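Long-range contact in 5-carboxyvanillate decarboxylase (Sphingomonas paucimobilis, PDB 4L6D), which probably removes a carboxyl group from 5-carboxyvanillate to give vanillate, as a manganese-binding member of the amidohydrolase superfamily: residues V11-R25 with Y40-S54. Numbering follows the deposited sequence.
Sequences VTFQPVVDALRAHSR and YGDEPARPAMIGRLS. With VNL (4-hydroxy-3-methoxybenzoate), chain J.
Thr12 and Leu53 share the only direct backbone hydrogen bond between Val11-Arg25 and Tyr40-Ser54, Thr12 N reaching Leu53 O at 3.2 Å from well above the carbonyl plane, while four waters bridge the rest. One water ties Thr12 O to Ser54 O; another links Thr12 OG1 to Tyr40 OH; a third runs from Gln14 OE1 to Ser54 OG, which also donates to Ile50 O; the fourth donates to Ser24 OG and accepts from Asp42 N. In the middle, Leu20 CD1 lies over one face of the Tyr40 ring, 3.7 Å from the centroid, a CH-pi contact, while Val17 CG2 comes up at the ring edge. The other Val17 methyl, CG1, turned anti to the backbone N (chi1 169°), packs 4.0 Å from Ile50 CD1 and also lies against a face of the Arg21 guanidinium. At the far end Arg25 takes Asp42 in a side-on salt bridge: NE meets OD2 and NH2 meets OD1, both at 3.0 Å and both on syn lone pairs, with the guanidinium and carboxylate planes 30° apart. Beyond the interface, Arg46 NH1 donates to VNL O2 at 2.8 Å, nearly straight at 170°, so residues 40-54 also contribute to the vanillate pocket. In the amidohydrolase barrel, helix 14-23 follows strand 5-11; its Ala19 packs on helix 86-106, and Thr12 rests on strand 71-76. Helix 49-54 packs through Leu53 on loop residue Tyr300, the Leu53 side chain about 8 Å from the bound manganese.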
loop_
_atom_site.group_PDB
_atom_site.type_symbol
_atom_site.label_atom_id
_atom_site.label_comp_id
_atom_site.label_asym_id
_atom_site.label_seq_id
_atom_site.Cartn_x
_atom_site.Cartn_y
_atom_site.Cartn_z
ATOM N N VAL A 11 -7.088 -23.698 -6.221
ATOM C CA VAL A 11 -7.184 -24.998 -6.866
ATOM C C VAL A 11 -6.881 -24.790 -8.353
ATOM O O VAL A 11 -6.921 -23.667 -8.839
ATOM C CB VAL A 11 -8.602 -25.609 -6.667
ATOM C CG1 VAL A 11 -9.672 -24.801 -7.433
ATOM C CG2 VAL A 11 -8.646 -27.073 -7.049
ATOM N N THR A 12 -6.562 -25.858 -9.072
ATOM C CA THR A 12 -6.520 -25.762 -10.525
ATOM C C THR A 12 -7.119 -27.016 -11.140
ATOM O O THR A 12 -7.439 -27.972 -10.428
ATOM C CB THR A 12 -5.111 -25.500 -11.067
ATOM O OG1 THR A 12 -5.197 -25.176 -12.464
ATOM C CG2 THR A 12 -4.207 -26.723 -10.872
ATOM N N PHE A 13 -7.273 -26.995 -12.456
ATOM C CA PHE A 13 -7.873 -28.098 -13.196
ATOM C C PHE A 13 -7.035 -28.346 -14.435
ATOM O O PHE A 13 -6.436 -27.413 -14.972
ATOM C CB PHE A 13 -9.315 -27.753 -13.590
ATOM C CG PHE A 13 -10.175 -27.346 -12.427
ATOM C CD1 PHE A 13 -10.662 -28.301 -11.545
ATOM C CD2 PHE A 13 -10.497 -26.014 -12.226
ATOM C CE1 PHE A 13 -11.449 -27.923 -10.461
ATOM C CE2 PHE A 13 -11.292 -25.629 -11.151
ATOM C CZ PHE A 13 -11.767 -26.589 -10.270
ATOM N N GLN A 14 -6.981 -29.594 -14.890
ATOM C CA GLN A 14 -6.074 -29.953 -15.979
ATOM C C GLN A 14 -6.184 -29.105 -17.259
ATOM O O GLN A 14 -5.162 -28.741 -17.829
ATOM C CB GLN A 14 -6.148 -31.452 -16.296
ATOM C CG GLN A 14 -4.894 -31.998 -16.980
ATOM C CD GLN A 14 -3.644 -31.798 -16.140
ATOM O OE1 GLN A 14 -3.662 -31.996 -14.923
ATOM N NE2 GLN A 14 -2.554 -31.387 -16.784
ATOM N N PRO A 15 -7.408 -28.782 -17.715
ATOM C CA PRO A 15 -7.423 -27.960 -18.937
ATOM C C PRO A 15 -6.730 -26.601 -18.759
ATOM O O PRO A 15 -6.122 -26.105 -19.710
ATOM C CB PRO A 15 -8.921 -27.772 -19.212
ATOM C CG PRO A 15 -9.560 -29.003 -18.608
ATOM C CD PRO A 15 -8.761 -29.236 -17.339
ATOM N N VAL A 16 -6.817 -26.012 -17.569
ATOM C CA VAL A 16 -6.155 -24.732 -17.311
ATOM C C VAL A 16 -4.637 -24.921 -17.181
ATOM O O VAL A 16 -3.846 -24.158 -17.754
ATOM C CB VAL A 16 -6.736 -24.033 -16.066
ATOM C CG1 VAL A 16 -6.053 -22.688 -15.842
ATOM C CG2 VAL A 16 -8.247 -23.850 -16.232
ATOM N N VAL A 17 -4.238 -25.957 -16.449
ATOM C CA VAL A 17 -2.826 -26.316 -16.341
ATOM C C VAL A 17 -2.211 -26.469 -17.724
ATOM O O VAL A 17 -1.160 -25.890 -18.007
ATOM C CB VAL A 17 -2.633 -27.621 -15.546
ATOM C CG1 VAL A 17 -1.187 -28.126 -15.672
ATOM C CG2 VAL A 17 -2.995 -27.405 -14.093
ATOM N N ASP A 18 -2.877 -27.221 -18.598
ATOM C CA ASP A 18 -2.332 -27.483 -19.928
ATOM C C ASP A 18 -2.184 -26.191 -20.711
ATOM O O ASP A 18 -1.184 -25.985 -21.414
ATOM C CB ASP A 18 -3.203 -28.479 -20.701
ATOM C CG ASP A 18 -3.125 -29.893 -20.132
ATOM O OD1 ASP A 18 -2.211 -30.162 -19.327
ATOM O OD2 ASP A 18 -3.973 -30.735 -20.498
ATOM N N ALA A 19 -3.180 -25.318 -20.600
ATOM C CA ALA A 19 -3.125 -24.048 -21.307
ATOM C C ALA A 19 -2.012 -23.142 -20.767
ATOM O O ALA A 19 -1.348 -22.452 -21.544
ATOM C CB ALA A 19 -4.473 -23.346 -21.252
ATOM N N LEU A 20 -1.804 -23.144 -19.455
ATOM C CA LEU A 20 -0.720 -22.346 -18.870
ATOM C C LEU A 20 0.667 -22.906 -19.197
ATOM O O LEU A 20 1.594 -22.137 -19.386
ATOM C CB LEU A 20 -0.894 -22.186 -17.359
ATOM C CG LEU A 20 -2.014 -21.233 -16.957
ATOM C CD1 LEU A 20 -2.261 -21.343 -15.463
ATOM C CD2 LEU A 20 -1.665 -19.794 -17.324
ATOM N N ARG A 21 0.808 -24.230 -19.257
ATOM C CA ARG A 21 2.057 -24.828 -19.737
ATOM C C ARG A 21 2.411 -24.293 -21.126
ATOM O O ARG A 21 3.542 -23.866 -21.371
ATOM C CB ARG A 21 1.970 -26.361 -19.783
ATOM C CG ARG A 21 1.969 -27.041 -18.410
ATOM C CD ARG A 21 2.590 -28.444 -18.507
ATOM N NE ARG A 21 2.581 -29.149 -17.226
ATOM C CZ ARG A 21 1.681 -30.068 -16.890
ATOM N NH1 ARG A 21 0.718 -30.395 -17.741
ATOM N NH2 ARG A 21 1.743 -30.663 -15.703
ATOM N N ALA A 22 1.437 -24.302 -22.033
ATOM C CA ALA A 22 1.659 -23.766 -23.368
ATOM C C ALA A 22 1.949 -22.264 -23.307
ATOM O O ALA A 22 2.855 -21.770 -23.988
ATOM C CB ALA A 22 0.464 -24.049 -24.272
ATOM N N HIS A 23 1.193 -21.534 -22.495
ATOM C CA HIS A 23 1.411 -20.101 -22.396
ATOM C C HIS A 23 2.814 -19.758 -21.896
ATOM O O HIS A 23 3.403 -18.749 -22.311
ATOM C CB HIS A 23 0.381 -19.437 -21.492
ATOM C CG HIS A 23 0.257 -17.971 -21.741
ATOM N ND1 HIS A 23 -0.491 -17.467 -22.781
ATOM C CD2 HIS A 23 0.823 -16.907 -21.126
ATOM C CE1 HIS A 23 -0.403 -16.147 -22.777
ATOM N NE2 HIS A 23 0.392 -15.783 -21.787
ATOM N N SER A 24 3.344 -20.607 -21.012
ATOM C CA SER A 24 4.656 -20.383 -20.398
ATOM C C SER A 24 5.790 -20.309 -21.415
ATOM O O SER A 24 6.854 -19.772 -21.114
ATOM C CB SER A 24 4.972 -21.477 -19.366
ATOM O OG SER A 24 5.406 -22.681 -19.986
ATOM N N ARG A 25 5.557 -20.852 -22.611
ATOM C CA ARG A 25 6.578 -20.902 -23.660
ATOM C C ARG A 25 6.548 -19.673 -24.563
ATOM O O ARG A 25 7.428 -19.504 -25.411
ATOM C CB ARG A 25 6.410 -22.171 -24.507
ATOM C CG ARG A 25 6.418 -23.448 -23.680
ATOM C CD ARG A 25 6.117 -24.687 -24.512
ATOM N NE ARG A 25 6.018 -25.851 -23.638
ATOM C CZ ARG A 25 5.006 -26.709 -23.638
ATOM N NH1 ARG A 25 4.006 -26.563 -24.499
ATOM N NH2 ARG A 25 5.003 -27.723 -22.780
ATOM N N TYR A 40 4.257 -23.545 -14.010
ATOM C CA TYR A 40 3.708 -24.255 -15.170
ATOM C C TYR A 40 4.701 -24.424 -16.303
ATOM O O TYR A 40 4.370 -25.015 -17.333
ATOM C CB TYR A 40 2.467 -23.528 -15.700
ATOM C CG TYR A 40 1.422 -23.265 -14.647
ATOM C CD1 TYR A 40 0.427 -24.205 -14.378
ATOM C CD2 TYR A 40 1.433 -22.086 -13.909
ATOM C CE1 TYR A 40 -0.540 -23.965 -13.405
ATOM C CE2 TYR A 40 0.476 -21.836 -12.932
ATOM C CZ TYR A 40 -0.505 -22.778 -12.686
ATOM O OH TYR A 40 -1.438 -22.514 -11.713
ATOM N N GLY A 41 5.917 -23.917 -16.112
ATOM C CA GLY A 41 6.931 -23.957 -17.153
ATOM C C GLY A 41 7.582 -25.315 -17.356
ATOM O O GLY A 41 7.458 -26.205 -16.513
ATOM N N ASP A 42 8.288 -25.468 -18.473
ATOM C CA ASP A 42 8.919 -26.743 -18.805
ATOM C C ASP A 42 9.996 -27.154 -17.804
ATOM O O ASP A 42 10.252 -28.337 -17.611
ATOM C CB ASP A 42 9.510 -26.698 -20.214
ATOM C CG ASP A 42 8.443 -26.673 -21.286
ATOM O OD1 ASP A 42 7.322 -27.143 -21.005
ATOM O OD2 ASP A 42 8.725 -26.193 -22.403
ATOM N N GLU A 43 10.609 -26.167 -17.168
ATOM C CA GLU A 43 11.697 -26.403 -16.234
ATOM C C GLU A 43 11.357 -25.707 -14.922
ATOM O O GLU A 43 12.002 -24.725 -14.545
ATOM C CB GLU A 43 12.965 -25.806 -16.832
ATOM C CG GLU A 43 14.262 -26.236 -16.216
ATOM C CD GLU A 43 15.425 -25.520 -16.865
ATOM O OE1 GLU A 43 16.134 -24.773 -16.154
ATOM O OE2 GLU A 43 15.615 -25.698 -18.091
ATOM N N PRO A 44 10.331 -26.208 -14.212
ATOM C CA PRO A 44 9.745 -25.411 -13.128
ATOM C C PRO A 44 10.623 -25.317 -11.879
ATOM O O PRO A 44 11.148 -26.324 -11.411
ATOM C CB PRO A 44 8.444 -26.158 -12.816
ATOM C CG PRO A 44 8.743 -27.577 -13.179
ATOM C CD PRO A 44 9.661 -27.511 -14.370
ATOM N N ALA A 45 10.752 -24.106 -11.349
ATOM C CA ALA A 45 11.440 -23.879 -10.085
ATOM C C ALA A 45 10.607 -24.352 -8.901
ATOM O O ALA A 45 11.137 -24.583 -7.817
ATOM C CB ALA A 45 11.767 -22.402 -9.929
ATOM N N ARG A 46 9.295 -24.470 -9.108
ATOM C CA ARG A 46 8.367 -24.890 -8.053
ATOM C C ARG A 46 7.577 -26.099 -8.556
ATOM O O ARG A 46 6.367 -25.998 -8.805
ATOM C CB ARG A 46 7.431 -23.727 -7.663
ATOM C CG ARG A 46 8.198 -22.480 -7.162
ATOM C CD ARG A 46 7.321 -21.225 -7.009
ATOM N NE ARG A 46 6.494 -21.244 -5.799
ATOM C CZ ARG A 46 5.647 -20.278 -5.452
ATOM N NH1 ARG A 46 5.500 -19.203 -6.218
ATOM N NH2 ARG A 46 4.938 -20.386 -4.334
ATOM N N PRO A 47 8.257 -27.252 -8.706
ATOM C CA PRO A 47 7.675 -28.388 -9.431
ATOM C C PRO A 47 6.534 -29.118 -8.706
ATOM O O PRO A 47 5.774 -29.831 -9.359
ATOM C CB PRO A 47 8.868 -29.330 -9.614
ATOM C CG PRO A 47 9.751 -29.027 -8.448
ATOM C CD PRO A 47 9.614 -27.553 -8.211
ATOM N N ALA A 48 6.408 -28.946 -7.395
ATOM C CA ALA A 48 5.363 -29.645 -6.642
ATOM C C ALA A 48 4.024 -28.924 -6.699
ATOM O O ALA A 48 2.979 -29.490 -6.362
ATOM C CB ALA A 48 5.788 -29.822 -5.189
ATOM N N MET A 49 4.049 -27.665 -7.118
ATOM C CA MET A 49 2.868 -26.827 -6.956
ATOM C C MET A 49 1.646 -27.244 -7.786
ATOM O O MET A 49 0.526 -27.184 -7.289
ATOM C CB MET A 49 3.221 -25.356 -7.174
ATOM C CG MET A 49 2.113 -24.399 -6.785
ATOM S SD MET A 49 1.638 -24.500 -5.042
ATOM C CE MET A 49 2.929 -23.545 -4.251
ATOM N N ILE A 50 1.835 -27.648 -9.039
ATOM C CA ILE A 50 0.686 -28.101 -9.834
ATOM C C ILE A 50 -0.072 -29.228 -9.134
ATOM O O ILE A 50 -1.297 -29.200 -9.050
ATOM C CB ILE A 50 1.086 -28.525 -11.261
ATOM C CG1 ILE A 50 1.410 -27.288 -12.097
ATOM C CG2 ILE A 50 -0.031 -29.345 -11.923
ATOM C CD1 ILE A 50 2.066 -27.588 -13.409
ATOM N N GLY A 51 0.663 -30.202 -8.611
ATOM C CA GLY A 51 0.040 -31.314 -7.915
ATOM C C GLY A 51 -0.730 -30.866 -6.684
ATOM O O GLY A 51 -1.850 -31.331 -6.445
ATOM N N ARG A 52 -0.144 -29.963 -5.904
ATOM C CA ARG A 52 -0.790 -29.492 -4.685
ATOM C C ARG A 52 -2.030 -28.643 -4.961
ATOM O O ARG A 52 -3.022 -28.727 -4.236
ATOM C CB ARG A 52 0.229 -28.777 -3.792
ATOM C CG ARG A 52 1.419 -29.703 -3.483
ATOM C CD ARG A 52 2.350 -29.168 -2.424
ATOM N NE ARG A 52 1.638 -28.962 -1.172
ATOM C CZ ARG A 52 1.464 -27.769 -0.624
ATOM N NH1 ARG A 52 1.979 -26.699 -1.212
ATOM N NH2 ARG A 52 0.787 -27.649 0.508
ATOM N N LEU A 53 -1.975 -27.846 -6.022
ATOM C CA LEU A 53 -3.130 -27.066 -6.457
ATOM C C LEU A 53 -4.247 -27.964 -6.981
ATOM O O LEU A 53 -5.436 -27.705 -6.743
ATOM C CB LEU A 53 -2.707 -26.108 -7.573
ATOM C CG LEU A 53 -1.882 -24.897 -7.125
ATOM C CD1 LEU A 53 -1.175 -24.265 -8.323
ATOM C CD2 LEU A 53 -2.790 -23.867 -6.466
ATOM N N SER A 54 -3.866 -29.014 -7.703
ATOM C CA SER A 54 -4.846 -29.892 -8.342
ATOM C C SER A 54 -5.535 -30.760 -7.304
ATOM O O SER A 54 -6.698 -31.123 -7.462
ATOM C CB SER A 54 -4.173 -30.799 -9.378
ATOM O OG SER A 54 -3.552 -30.037 -10.402
HETATM C C1 VNL J . 1.467 -17.249 -4.252
HETATM C CO1 VNL J . 0.847 -17.003 -3.019
HETATM C CO2 VNL J . 0.715 -17.352 -5.439
HETATM C CM1 VNL J . -0.551 -16.863 -2.946
HETATM C CM2 VNL J . -0.669 -17.202 -5.391
HETATM O OM VNL J . -1.483 -17.285 -6.491
HETATM C CZ VNL J . -1.324 -16.957 -4.103
HETATM C CC VNL J . 2.960 -17.436 -4.301
HETATM C CV VNL J . -0.917 -17.513 -7.796
HETATM O O1 VNL J . 3.615 -17.646 -3.244
HETATM O O2 VNL J . 3.523 -17.444 -5.422
HETATM O O3 VNL J . -2.677 -17.155 -4.079
HETATM O O HOH W 1 -3.923 -22.934 -12.978
HETATM O O HOH W 2 -8.530 -30.298 -9.401
HETATM O O HOH W 3 -4.751 -30.568 -12.747
HETATM O O HOH W 4 8.130 -23.132 -20.238
#